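Local atomic coordinates of inorganic polyphosphate/ATP-glucomannokinase (Arthrobacter sp., PDB entry 1WOQ), a protein that transfers a phosphoryl group from inorganic polyphosphate or ATP to glucose or mannose, as a sugar kinase of the ROK family. Residues G26-L31 and R68-A73; L60-L65 and A112-P117; D105-L110 and V118-D123. All blocks are in the same frame, centred on the assembly; numbering follows the deposited sequence.

Contact 1 (G26-L31 and R68-A73)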
loop_
_atom_site.group_PDB
_atom_site.type_symbol
_atom_site.label_atom_id
_atom_site.label_comp_id
_atom_site.label_asym_id
_atom_site.label_seq_id
_atom_site.Cartn_x
_atom_site.Cartn_y
_atom_site.Cartn_z
ATOM N N GLY A 26 -2.907 -2.473 -12.150
ATOM C CA GLY A 26 -2.027 -3.620 -12.118
ATOM C C GLY A 26 -0.876 -3.451 -13.081
ATOM O O GLY A 26 -0.880 -2.559 -13.934
ATOM N N GLY A 27 0.113 -4.319 -12.940
ATOM C CA GLY A 27 1.267 -4.267 -13.809
ATOM C C GLY A 27 1.980 -5.598 -13.784
ATOM O O GLY A 27 1.791 -6.392 -12.863
ATOM N N ILE A 28 2.781 -5.849 -14.812
ATOM C CA ILE A 28 3.561 -7.074 -14.902
ATOM C C ILE A 28 4.893 -6.669 -14.288
ATOM O O ILE A 28 5.567 -5.769 -14.787
ATOM C CB ILE A 28 3.724 -7.509 -16.375
ATOM C CG1 ILE A 28 2.349 -7.903 -16.930
ATOM C CG2 ILE A 28 4.699 -8.677 -16.484
ATOM C CD1 ILE A 28 2.315 -8.104 -18.436
ATOM N N VAL A 29 5.249 -7.319 -13.187
ATOM C CA VAL A 29 6.461 -6.974 -12.460
ATOM C C VAL A 29 7.665 -7.872 -12.691
ATOM O O VAL A 29 7.579 -9.096 -12.587
ATOM C CB VAL A 29 6.177 -6.934 -10.939
ATOM C CG1 VAL A 29 7.409 -6.456 -10.179
ATOM C CG2 VAL A 29 4.991 -6.017 -10.656
ATOM N N ASP A 30 8.786 -7.233 -13.007
ATOM C CA ASP A 30 10.056 -7.919 -13.210
ATOM C C ASP A 30 10.738 -7.792 -11.850
ATOM O O ASP A 30 11.229 -6.719 -11.499
ATOM C CB ASP A 30 10.886 -7.197 -14.270
ATOM C CG ASP A 30 12.233 -7.854 -14.503
ATOM O OD1 ASP A 30 12.894 -8.229 -13.512
ATOM O OD2 ASP A 30 12.637 -7.987 -15.676
ATOM N N LEU A 31 10.750 -8.875 -11.080
ATOM C CA LEU A 31 11.340 -8.843 -9.750
ATOM C C LEU A 31 12.854 -8.656 -9.734
ATOM O O LEU A 31 13.440 -8.391 -8.685
ATOM C CB LEU A 31 10.944 -10.098 -8.968
ATOM C CG LEU A 31 9.469 -10.099 -8.535
ATOM C CD1 LEU A 31 9.133 -11.378 -7.792
ATOM C CD2 LEU A 31 9.204 -8.889 -7.649
ATOM N N ARG A 68 -0.996 -9.678 -22.749
ATOM C CA ARG A 68 0.178 -9.021 -23.311
ATOM C C ARG A 68 1.319 -9.992 -23.587
ATOM O O ARG A 68 1.479 -10.997 -22.894
ATOM C CB ARG A 68 0.648 -7.905 -22.380
ATOM C CG ARG A 68 -0.417 -6.855 -22.163
ATOM C CD ARG A 68 0.118 -5.665 -21.416
ATOM N NE ARG A 68 -0.922 -4.667 -21.204
ATOM C CZ ARG A 68 -0.736 -3.538 -20.535
ATOM N NH1 ARG A 68 0.456 -3.272 -20.019
ATOM N NH2 ARG A 68 -1.739 -2.681 -20.380
ATOM N N PRO A 69 2.130 -9.700 -24.613
ATOM C CA PRO A 69 3.252 -10.576 -24.959
ATOM C C PRO A 69 4.248 -10.782 -23.821
ATOM O O PRO A 69 4.892 -11.828 -23.737
ATOM C CB PRO A 69 3.871 -9.882 -26.176
ATOM C CG PRO A 69 3.527 -8.439 -25.968
ATOM C CD PRO A 69 2.098 -8.512 -25.481
ATOM N N GLU A 70 4.358 -9.796 -22.935
ATOM C CA GLU A 70 5.282 -9.890 -21.813
ATOM C C GLU A 70 4.647 -10.524 -20.569
ATOM O O GLU A 70 5.264 -10.576 -19.507
ATOM C CB GLU A 70 5.832 -8.500 -21.462
ATOM C CG GLU A 70 4.772 -7.467 -21.098
ATOM C CD GLU A 70 4.314 -6.633 -22.285
ATOM O OE1 GLU A 70 4.039 -7.208 -23.354
ATOM O OE2 GLU A 70 4.218 -5.396 -22.141
ATOM N N ALA A 71 3.421 -11.016 -20.708
ATOM C CA ALA A 71 2.720 -11.635 -19.585
ATOM C C ALA A 71 3.359 -12.940 -19.124
ATOM O O ALA A 71 3.967 -13.661 -19.916
ATOM C CB ALA A 71 1.269 -11.890 -19.963
ATOM N N PRO A 72 3.238 -13.256 -17.824
ATOM C CA PRO A 72 3.806 -14.495 -17.280
ATOM C C PRO A 72 2.906 -15.660 -17.687
ATOM O O PRO A 72 1.904 -15.451 -18.369
ATOM C CB PRO A 72 3.787 -14.242 -15.776
ATOM C CG PRO A 72 2.553 -13.411 -15.605
ATOM C CD PRO A 72 2.661 -12.427 -16.749
ATOM N N ALA A 73 3.258 -16.877 -17.277
ATOM C CA ALA A 73 2.453 -18.055 -17.611
ATOM C C ALA A 73 1.003 -17.846 -17.171
ATOM O O ALA A 73 0.746 -17.287 -16.106
ATOM C CB ALA A 73 3.030 -19.295 -16.941
#
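Ile28 reaches from its strand into the bend at 68-73, and its two arms meet different parts of that loop. CG1 lies anti to the carbonyl carbon (chi1 -66°), and the extended second torsion (169°) carries CD1 outward until it rests 3.7 Å from Glu70 CG and 3.7 Å from Ala71 CA. The branch methyl CG2 instead faces the backbone, 3.6 Å from Glu70 O, with Pro72 CD at its flank 4.3 Å away. A branched aliphatic suits the place, because its two arms meet methylenes and backbone of the loop and need no polar partner. Glu70 crosses Ile28 at about a right angle; chi1 (59°) sets its CG against Ile28 CD1, and the bend at chi2 turns the carboxylate on from there. The loop's shape comes from a type I turn closed by Ala71 N to Arg68 O (2.9 Å), with Pro69, whose ring suits the second position, held on the far side. Arg68 adds CB to the contact, while its guanidinium bonds Glu39 O and forms a salt bridge with Glu64 of helix 51-66. Around this, Leu37 of strand 35-44 touches both Ile28 and Glu70, Pro72 reaches Ile15 of strand 14-19, and the next strand residue, Val29, packs on helix 250-262.

Contact 2 (L60-L65 and A112-P117)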
loop_
_atom_site.group_PDB
_atom_site.type_symbol
_atom_site.label_atom_id
_atom_site.label_comp_id
_atom_site.label_asym_id
_atom_site.label_seq_id
_atom_site.Cartn_x
_atom_site.Cartn_y
_atom_site.Cartn_z
ATOM N N LEU A 60 -10.801 -7.974 -14.824
ATOM C CA LEU A 60 -10.559 -7.232 -16.057
ATOM C C LEU A 60 -9.109 -6.775 -16.159
ATOM O O LEU A 60 -8.509 -6.850 -17.231
ATOM C CB LEU A 60 -11.490 -6.018 -16.154
ATOM C CG LEU A 60 -12.971 -6.339 -16.369
ATOM C CD1 LEU A 60 -13.797 -5.081 -16.198
ATOM C CD2 LEU A 60 -13.171 -6.938 -17.757
ATOM N N VAL A 61 -8.542 -6.298 -15.054
ATOM C CA VAL A 61 -7.152 -5.849 -15.082
ATOM C C VAL A 61 -6.226 -7.029 -15.373
ATOM O O VAL A 61 -5.331 -6.939 -16.216
ATOM C CB VAL A 61 -6.725 -5.192 -13.748
ATOM C CG1 VAL A 61 -5.246 -4.799 -13.810
ATOM C CG2 VAL A 61 -7.578 -3.959 -13.477
ATOM N N VAL A 62 -6.440 -8.137 -14.672
ATOM C CA VAL A 62 -5.618 -9.324 -14.872
ATOM C C VAL A 62 -5.764 -9.863 -16.293
ATOM O O VAL A 62 -4.787 -10.295 -16.902
ATOM C CB VAL A 62 -5.988 -10.434 -13.860
ATOM C CG1 VAL A 62 -5.292 -11.743 -14.232
ATOM C CG2 VAL A 62 -5.575 -10.008 -12.454
ATOM N N ALA A 63 -6.983 -9.831 -16.821
ATOM C CA ALA A 63 -7.224 -10.320 -18.173
ATOM C C ALA A 63 -6.422 -9.502 -19.180
ATOM O O ALA A 63 -5.822 -10.054 -20.101
ATOM C CB ALA A 63 -8.708 -10.249 -18.505
ATOM N N GLU A 64 -6.420 -8.185 -19.003
ATOM C CA GLU A 64 -5.686 -7.292 -19.896
ATOM C C GLU A 64 -4.190 -7.587 -19.877
ATOM O O GLU A 64 -3.570 -7.756 -20.929
ATOM C CB GLU A 64 -5.933 -5.833 -19.490
ATOM C CG GLU A 64 -4.954 -4.808 -20.064
ATOM C CD GLU A 64 -4.994 -4.696 -21.578
ATOM O OE1 GLU A 64 -6.046 -4.987 -22.184
ATOM O OE2 GLU A 64 -3.970 -4.295 -22.164
ATOM N N LEU A 65 -3.615 -7.651 -18.679
ATOM C CA LEU A 65 -2.186 -7.910 -18.532
ATOM C C LEU A 65 -1.782 -9.298 -19.008
ATOM O O LEU A 65 -0.715 -9.467 -19.595
ATOM C CB LEU A 65 -1.764 -7.723 -17.067
ATOM C CG LEU A 65 -1.977 -6.313 -16.501
ATOM C CD1 LEU A 65 -1.659 -6.305 -15.008
ATOM C CD2 LEU A 65 -1.099 -5.312 -17.242
ATOM N N ALA A 112 -11.054 -17.867 -7.170
ATOM C CA ALA A 112 -12.198 -18.463 -7.859
ATOM C C ALA A 112 -12.581 -17.666 -9.100
ATOM O O ALA A 112 -12.894 -18.238 -10.145
ATOM C CB ALA A 112 -13.387 -18.547 -6.909
ATOM N N ARG A 113 -12.555 -16.343 -8.984
ATOM C CA ARG A 113 -12.916 -15.491 -10.111
ATOM C C ARG A 113 -11.862 -15.454 -11.213
ATOM O O ARG A 113 -12.200 -15.456 -12.400
ATOM C CB ARG A 113 -13.197 -14.064 -9.632
ATOM C CG ARG A 113 -13.616 -13.117 -10.763
ATOM C CD ARG A 113 -14.921 -13.579 -11.412
ATOM N NE ARG A 113 -15.299 -12.766 -12.571
ATOM C CZ ARG A 113 -14.741 -12.862 -13.777
ATOM N NH1 ARG A 113 -13.772 -13.738 -14.004
ATOM N NH2 ARG A 113 -15.154 -12.073 -14.762
ATOM N N LEU A 114 -10.589 -15.423 -10.831
ATOM C CA LEU A 114 -9.505 -15.360 -11.813
ATOM C C LEU A 114 -9.082 -16.698 -12.409
ATOM O O LEU A 114 -8.444 -16.737 -13.467
ATOM C CB LEU A 114 -8.275 -14.684 -11.201
ATOM C CG LEU A 114 -8.378 -13.193 -10.866
ATOM C CD1 LEU A 114 -7.079 -12.716 -10.239
ATOM C CD2 LEU A 114 -8.665 -12.409 -12.123
ATOM N N GLY A 115 -9.412 -17.791 -11.733
ATOM C CA GLY A 115 -9.031 -19.097 -12.246
ATOM C C GLY A 115 -7.550 -19.385 -12.093
ATOM O O GLY A 115 -6.973 -20.160 -12.852
ATOM N N ARG A 116 -6.928 -18.750 -11.106
ATOM C CA ARG A 116 -5.510 -18.940 -10.825
ATOM C C ARG A 116 -5.294 -18.504 -9.381
ATOM O O ARG A 116 -6.093 -17.745 -8.838
ATOM C CB ARG A 116 -4.657 -18.083 -11.771
ATOM C CG ARG A 116 -4.877 -16.585 -11.610
ATOM C CD ARG A 116 -4.554 -15.819 -12.889
ATOM N NE ARG A 116 -3.134 -15.821 -13.230
ATOM C CZ ARG A 116 -2.641 -15.240 -14.320
ATOM N NH1 ARG A 116 -3.457 -14.621 -15.166
ATOM N NH2 ARG A 116 -1.339 -15.255 -14.559
ATOM N N PRO A 117 -4.219 -18.981 -8.737
ATOM C CA PRO A 117 -3.986 -18.581 -7.345
ATOM C C PRO A 117 -3.795 -17.077 -7.153
ATOM O O PRO A 117 -3.090 -16.423 -7.918
ATOM C CB PRO A 117 -2.747 -19.387 -6.952
ATOM C CG PRO A 117 -2.051 -19.622 -8.262
ATOM C CD PRO A 117 -3.186 -19.926 -9.195
#
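Val62, Leu114 and Arg116 make up nearly all of this contact, with Val62 at its middle. The ends of the valine and leucine side chains meet head-on: Val62 CG2 lies 3.8 Å from Leu114 CD1, and Val62 CB lies 3.8 Å from Leu114 CD2, so the leucine fork closes over the end of the valine. Leu114 CG stands anti to the carbonyl carbon (chi1 -68°) with an extended second torsion, which sends both methyls forward from the last turn of helix 106-114. The other valine methyl, CG1, meets Arg116 NH1 at 3.5 Å, the arginine running past the valine the other way. Arg116 takes the crowded position between backbone N and carbonyl carbon (chi1 63°) and kinks at chi3 (-68°), bringing its guanidinium alongside helix 51-66. There NH1 bonds Ser66 OG and NE bonds Ser76 O, so a buried charged group can lie against a methyl while its nitrogens have polar partners. An alanine here lacks both methyls of Val62, which would probably open a gap before the Leu114 fork and leave the Arg116 guanidinium without its apolar neighbour. Gly115, with positive phi, turns the chain out of the helix between Leu114 and Arg116, a conformation that favours glycine. The contact thus joins helix 51-66 to the end of helix 106-114: Leu114 also touches Ala59, Val62 also rests on Ile17 of strand 14-19, and Pro117 pairs by backbone with Val78 as the chain approaches strand 118-122.

Contact 3 (D105-L110 and V118-D123). With BGC (beta-D-glucopyranose), chain C.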
loop_
_atom_site.group_PDB
_atom_site.type_symbol
_atom_site.label_atom_id
_atom_site.label_comp_id
_atom_site.label_asym_id
_atom_site.label_seq_id
_atom_site.Cartn_x
_atom_site.Cartn_y
_atom_site.Cartn_z
ATOM N N ASP A 105 -13.167 -13.975 2.750
ATOM C CA ASP A 105 -11.954 -14.682 2.351
ATOM C C ASP A 105 -11.659 -14.137 0.957
ATOM O O ASP A 105 -12.143 -14.673 -0.046
ATOM C CB ASP A 105 -12.203 -16.190 2.270
ATOM C CG ASP A 105 -10.925 -16.985 2.056
ATOM O OD1 ASP A 105 -9.968 -16.452 1.443
ATOM O OD2 ASP A 105 -10.881 -18.157 2.489
ATOM N N ILE A 106 -10.885 -13.060 0.897
ATOM C CA ILE A 106 -10.563 -12.434 -0.377
ATOM C C ILE A 106 -9.662 -13.297 -1.265
ATOM O O ILE A 106 -9.768 -13.246 -2.493
ATOM C CB ILE A 106 -9.967 -11.008 -0.155
ATOM C CG1 ILE A 106 -9.792 -10.296 -1.500
ATOM C CG2 ILE A 106 -8.662 -11.087 0.627
ATOM C CD1 ILE A 106 -9.471 -8.803 -1.362
ATOM N N ASP A 107 -8.790 -14.105 -0.664
ATOM C CA ASP A 107 -7.931 -14.981 -1.458
ATOM C C ASP A 107 -8.804 -15.965 -2.227
ATOM O O ASP A 107 -8.612 -16.168 -3.426
ATOM C CB ASP A 107 -6.954 -15.754 -0.564
ATOM C CG ASP A 107 -5.715 -14.952 -0.227
ATOM O OD1 ASP A 107 -5.739 -13.716 -0.409
ATOM O OD2 ASP A 107 -4.718 -15.554 0.226
ATOM N N ALA A 108 -9.768 -16.565 -1.532
ATOM C CA ALA A 108 -10.675 -17.530 -2.156
ATOM C C ALA A 108 -11.533 -16.837 -3.209
ATOM O O ALA A 108 -11.707 -17.344 -4.316
ATOM C CB ALA A 108 -11.569 -18.172 -1.095
ATOM N N LEU A 109 -12.075 -15.680 -2.847
ATOM C CA LEU A 109 -12.916 -14.900 -3.751
ATOM C C LEU A 109 -12.225 -14.622 -5.083
ATOM O O LEU A 109 -12.785 -14.869 -6.154
ATOM C CB LEU A 109 -13.277 -13.560 -3.105
ATOM C CG LEU A 109 -14.040 -12.559 -3.983
ATOM C CD1 LEU A 109 -15.496 -12.990 -4.079
ATOM C CD2 LEU A 109 -13.938 -11.157 -3.395
ATOM N N LEU A 110 -11.007 -14.098 -5.015
ATOM C CA LEU A 110 -10.280 -13.756 -6.229
ATOM C C LEU A 110 -9.707 -14.959 -6.968
ATOM O O LEU A 110 -9.656 -14.964 -8.199
ATOM C CB LEU A 110 -9.177 -12.739 -5.905
ATOM C CG LEU A 110 -9.688 -11.403 -5.342
ATOM C CD1 LEU A 110 -8.511 -10.462 -5.075
ATOM C CD2 LEU A 110 -10.657 -10.755 -6.333
ATOM N N VAL A 118 -4.444 -16.543 -6.126
ATOM C CA VAL A 118 -4.354 -15.123 -5.806
ATOM C C VAL A 118 -4.092 -14.993 -4.317
ATOM O O VAL A 118 -4.779 -15.612 -3.500
ATOM C CB VAL A 118 -5.665 -14.372 -6.128
ATOM C CG1 VAL A 118 -5.559 -12.918 -5.673
ATOM C CG2 VAL A 118 -5.953 -14.437 -7.611
ATOM N N GLU A 119 -3.090 -14.196 -3.969
ATOM C CA GLU A 119 -2.747 -13.974 -2.574
ATOM C C GLU A 119 -2.739 -12.487 -2.289
ATOM O O GLU A 119 -2.017 -11.718 -2.930
ATOM C CB GLU A 119 -1.393 -14.598 -2.261
ATOM C CG GLU A 119 -1.451 -16.114 -2.261
ATOM C CD GLU A 119 -0.120 -16.751 -1.955
ATOM O OE1 GLU A 119 0.547 -16.299 -1.003
ATOM O OE2 GLU A 119 0.249 -17.714 -2.659
ATOM N N VAL A 120 -3.559 -12.099 -1.321
ATOM C CA VAL A 120 -3.714 -10.708 -0.940
ATOM C C VAL A 120 -2.823 -10.310 0.229
ATOM O O VAL A 120 -2.500 -11.125 1.100
ATOM C CB VAL A 120 -5.195 -10.419 -0.575
ATOM C CG1 VAL A 120 -5.377 -8.965 -0.169
ATOM C CG2 VAL A 120 -6.094 -10.760 -1.766
ATOM N N ILE A 121 -2.420 -9.047 0.225
ATOM C CA ILE A 121 -1.581 -8.491 1.277
ATOM C C ILE A 121 -2.053 -7.060 1.494
ATOM O O ILE A 121 -2.594 -6.436 0.582
ATOM C CB ILE A 121 -0.095 -8.483 0.860
ATOM C CG1 ILE A 121 0.755 -7.833 1.957
ATOM C CG2 ILE A 121 0.068 -7.751 -0.470
ATOM C CD1 ILE A 121 2.250 -7.869 1.670
ATOM N N ASN A 122 -1.876 -6.542 2.702
ATOM C CA ASN A 122 -2.287 -5.171 2.967
ATOM C C ASN A 122 -1.562 -4.214 2.016
ATOM O O ASN A 122 -0.385 -4.403 1.716
ATOM C CB ASN A 122 -1.981 -4.802 4.417
ATOM C CG ASN A 122 -2.162 -3.331 4.681
ATOM O OD1 ASN A 122 -1.202 -2.564 4.647
ATOM N ND2 ASN A 122 -3.405 -2.919 4.926
ATOM N N ASP A 123 -2.263 -3.183 1.551
ATOM C CA ASP A 123 -1.670 -2.233 0.614
ATOM C C ASP A 123 -0.421 -1.508 1.127
ATOM O O ASP A 123 0.555 -1.347 0.385
ATOM C CB ASP A 123 -2.718 -1.213 0.143
ATOM C CG ASP A 123 -3.264 -0.346 1.271
ATOM O OD1 ASP A 123 -3.668 0.798 0.979
ATOM O OD2 ASP A 123 -3.310 -0.800 2.434
HETATM C C2 BGC C . -6.514 1.042 6.552
HETATM C C3 BGC C . -5.166 0.379 6.239
HETATM C C4 BGC C . -4.626 0.897 4.897
HETATM C C5 BGC C . -4.579 2.432 4.916
HETATM C C6 BGC C . -4.135 3.044 3.602
HETATM C C1 BGC C . -6.347 2.563 6.512
HETATM O O1 BGC C . -7.557 3.192 6.753
HETATM O O2 BGC C . -6.964 0.637 7.834
HETATM O O3 BGC C . -5.314 -1.032 6.191
HETATM O O4 BGC C . -3.318 0.380 4.671
HETATM O O5 BGC C . -5.890 2.962 5.215
HETATM O O6 BGC C . -4.915 2.566 2.517
HETATM O O HOH W 1 -2.830 -13.878 1.390
#
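Asp107 OD1 accepts a hydrogen bond from Val120 N (2.9 Å), met on the syn side of the carboxylate and 29° out of its plane. The second oxygen reaches the same residue indirectly: a single water donates to Asp107 OD2 and to Val120 O, 2.8 Å each, so the carboxylate holds the N-H directly and the C=O through water, on one of the sheet's two edge strands. Next to this clamp the contact is aliphatic. Val120 CG2 packs on Ile106 CG2 at 3.5 Å, the side chains crossing at about a right angle, and Leu110 CB, one turn on, lies 3.6 Å from Val118 CG1. Beta-branched residues suit both strand positions, presenting methyls to the helix. Ile106 has CG1 anti to the backbone N (chi1 -173°), which leaves CG2 between N and carbonyl carbon to meet that valine methyl, with CG1 and CD1 a little farther from it.

Further out, Asp105 caps the helix through OD1 to Ala108 N, while Thr111 OG1 bonds both Asp107 O and Val118 N and ties the two elements together near the chain reversal. Ile121 faces the other way, onto helices 123-134 and 250-262. At the strand's end Asn122 caps the next helix through OD1 to Asp125 N, and its ND2 bonds Gly84 O and, weakly, the glucose O3 and O4. Asp123 grips the sugar with both oxygens: O4 donates to OD2 (2.5 Å) and O6 to OD1 (2.7 Å); Glu168, Glu180, His171 and Asn96 also hydrogen-bond it.

The chemistry divides along the strand, from apolar packing beside the clamped N-H and C=O of one residue to sugar recognition. The O6 bond places Asp123 beside the hydroxyl that hexokinases phosphorylate, consistent with the aspartate base familiar in sugar kinases of this superfamily.

Overall arrangement
Contacts 1 and 2 touch each other, Leu65 of helix 51-66 lying beside Ala71 and Ile28; contacts 2 and 3 share helix 106-114 and adjoin in sequence, their centres 12 Å apart. Contact 1 is a surface contact in which a loop lies against an inner strand of the five-stranded sheet, whereas contacts 2 and 3 are buried. Neither 1 nor 2 has a hydrogen bond across its segments: van der Waals packing of aliphatic groups, in part against a carbonyl oxygen and a guanidinium, does the work, with arginines satisfied by outside partners. Contact 3, at edge strand 118-122, adds a carboxylate-to-backbone bond and a bridging water, and leads to the glucose. All three lie within the ROK family region, of the actin-like ATPase clan.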